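Local structure of aspartate semialdehyde dehydrogenase (Francisella tularensis subsp. tularensis, 4WOJ) at the interface of chains A and B. The protein catalyses the NADPH-dependent reductive dephosphorylation of L-aspartyl-4-phosphate to L-aspartate semialdehyde, a step on the way to lysine, methionine and threonine, and works as a homodimer. Coordinates in Å, arbitrary orientation; residue numbers count along the deposited sequence, not the author numbering. Chains: chain A/B, Aspartate semialdehyde dehydrogenase.

The interface of chains A and B. Residues chain A 165-167, 228, 266, 268, 270; chain B 167, 279, 347.
A:Tyr167 and B:Tyr167, the same residue from each subunit, lie face to face near the two-fold axis of the aspartate semialdehyde dehydrogenase homodimer, where the C-terminal dimerisation domains of this family meet. The rings are close to parallel, their planes 18° apart. Their centroids are separated by 4.0 Å. The stack is offset, CE2 of each lying above the other's face but toward its rim, so that A:Tyr167 CE2 comes 3.4 Å from B:Tyr167 CD2. In B:Tyr167, CG stands anti to the carbonyl carbon (chi1 -62°), which sends the ring off the end of strand 161-167 and into the other subunit.

A tyrosine suits this place because its flat ring can stack while its phenol tip carries a polar group across the boundary. The B:Tyr167 hydroxyl OH donates a hydrogen bond to the main-chain carbonyl A:Thr166 O at 2.5 Å. The donor sits well above the carbonyl plane, whereas the carbonyl oxygen meets the phenol ring at its edge. On the A side, the A:Thr166 hydroxyl OG1 accepts a bond from A:Val268 N at 3.2 Å, tying the strand end to the segment that bears the valine.

Aliphatic groups of chain A flank the other side of the B:Tyr167 ring, opposite the tyrosine stack. A:Leu228, whose forked tip can push one methyl forward, reaches the root, CD2 lying 3.3 Å from B:Tyr167 CB, while A:Val268 meets the phenol end tip to tip through CG2. A branched valine is compact enough to touch both this tyrosine and, more loosely, B:Phe347, lying above the plane of its ring near CE1.

Farther out, A:Ile266 uses its two branches separately. The longer one extends anti to the backbone N (chi1 -163°), placing CD1 3.5 Å from B:Phe347 CD1, and the side chains run nearly perpendicular; phenylalanine offers this methyl a broad apolar surface. Its CG2 methyl instead meets B:Ala279 CB at 3.4 Å; the small alanine permits close approach and also touches A:Ser165 OG.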
loop_
_atom_site.group_PDB
_atom_site.type_symbol
_atom_site.label_atom_id
_atom_site.label_comp_id
_atom_site.label_asym_id
_atom_site.label_seq_id
_atom_site.Cartn_x
_atom_site.Cartn_y
_atom_site.Cartn_z
ATOM N N SER A 165 0.081 5.416 6.639
ATOM C CA SER A 165 -0.446 5.013 5.343
ATOM C C SER A 165 -0.727 3.522 5.404
ATOM O O SER A 165 0.167 2.720 5.600
ATOM C CB SER A 165 0.549 5.312 4.204
ATOM O OG SER A 165 0.851 6.699 4.098
ATOM N N THR A 166 -1.977 3.144 5.299
ATOM C CA THR A 166 -2.321 1.755 5.551
ATOM C C THR A 166 -2.501 1.009 4.244
ATOM O O THR A 166 -2.723 1.602 3.175
ATOM C CB THR A 166 -3.598 1.597 6.376
ATOM O OG1 THR A 166 -4.728 1.797 5.528
ATOM C CG2 THR A 166 -3.612 2.610 7.523
ATOM N N TYR A 167 -2.339 -0.291 4.383
ATOM C CA TYR A 167 -2.416 -1.256 3.322
ATOM C C TYR A 167 -3.334 -2.288 3.976
ATOM O O TYR A 167 -2.864 -3.233 4.634
ATOM C CB TYR A 167 -1.043 -1.889 3.064
ATOM C CG TYR A 167 0.108 -0.972 2.623
ATOM C CD1 TYR A 167 0.635 0.005 3.465
ATOM C CD2 TYR A 167 0.677 -1.122 1.369
ATOM C CE1 TYR A 167 1.685 0.834 3.042
ATOM C CE2 TYR A 167 1.709 -0.306 0.936
ATOM C CZ TYR A 167 2.220 0.674 1.772
ATOM O OH TYR A 167 3.272 1.472 1.288
ATOM N N LEU A 228 -5.908 -1.423 -6.037
ATOM C CA LEU A 228 -5.834 -0.724 -4.767
ATOM C C LEU A 228 -7.070 0.118 -4.670
ATOM O O LEU A 228 -7.429 0.724 -5.652
ATOM C CB LEU A 228 -4.632 0.268 -4.802
ATOM C CG LEU A 228 -3.318 -0.134 -4.180
ATOM C CD1 LEU A 228 -2.844 -1.445 -4.790
ATOM C CD2 LEU A 228 -2.258 0.942 -4.365
ATOM N N ILE A 266 -3.657 8.247 5.112
ATOM C CA ILE A 266 -4.625 7.700 4.239
ATOM C C ILE A 266 -4.808 6.201 4.436
ATOM O O ILE A 266 -3.835 5.469 4.659
ATOM C CB ILE A 266 -4.229 7.944 2.798
ATOM C CG1 ILE A 266 -5.465 7.743 1.925
ATOM C CG2 ILE A 266 -3.050 7.041 2.450
ATOM C CD1 ILE A 266 -5.181 7.666 0.446
ATOM N N VAL A 268 -6.088 2.689 2.810
ATOM C CA VAL A 268 -6.133 2.130 1.483
ATOM C C VAL A 268 -6.410 0.656 1.607
ATOM O O VAL A 268 -5.754 -0.050 2.378
ATOM C CB VAL A 268 -4.802 2.313 0.718
ATOM C CG1 VAL A 268 -4.938 1.877 -0.735
ATOM C CG2 VAL A 268 -4.317 3.763 0.781
ATOM N N VAL A 270 -6.163 -2.928 0.110
ATOM C CA VAL A 270 -5.292 -3.709 -0.808
ATOM C C VAL A 270 -5.744 -5.180 -0.850
ATOM O O VAL A 270 -6.530 -5.605 -0.022
ATOM C CB VAL A 270 -3.797 -3.634 -0.392
ATOM C CG1 VAL A 270 -3.293 -2.206 -0.448
ATOM C CG2 VAL A 270 -3.583 -4.275 0.985
ATOM N N TYR B 167 3.150 1.950 -3.150
ATOM C CA TYR B 167 2.357 0.759 -3.347
ATOM C C TYR B 167 2.731 0.454 -4.763
ATOM O O TYR B 167 2.092 0.912 -5.689
ATOM C CB TYR B 167 0.874 1.074 -3.260
ATOM C CG TYR B 167 0.307 1.637 -1.927
ATOM C CD1 TYR B 167 0.613 2.908 -1.463
ATOM C CD2 TYR B 167 -0.604 0.890 -1.190
ATOM C CE1 TYR B 167 0.068 3.399 -0.258
ATOM C CE2 TYR B 167 -1.160 1.360 -0.005
ATOM C CZ TYR B 167 -0.817 2.621 0.462
ATOM O OH TYR B 167 -1.386 3.018 1.657
ATOM N N ALA B 279 0.864 7.380 -1.475
ATOM C CA ALA B 279 0.339 8.290 -0.484
ATOM C C ALA B 279 1.405 9.322 -0.055
ATOM O O ALA B 279 2.450 8.993 0.470
ATOM C CB ALA B 279 -0.149 7.515 0.715
ATOM N N PHE B 347 -3.060 11.365 -2.521
ATOM C CA PHE B 347 -2.743 10.024 -3.033
ATOM C C PHE B 347 -2.681 10.119 -4.543
ATOM O O PHE B 347 -3.572 10.662 -5.140
ATOM C CB PHE B 347 -3.842 9.016 -2.655
ATOM C CG PHE B 347 -3.469 7.572 -2.852
ATOM C CD1 PHE B 347 -2.748 6.889 -1.909
ATOM C CD2 PHE B 347 -3.927 6.853 -3.980
ATOM C CE1 PHE B 347 -2.434 5.550 -2.089
ATOM C CE2 PHE B 347 -3.622 5.523 -4.164
ATOM C CZ PHE B 347 -2.866 4.862 -3.215
#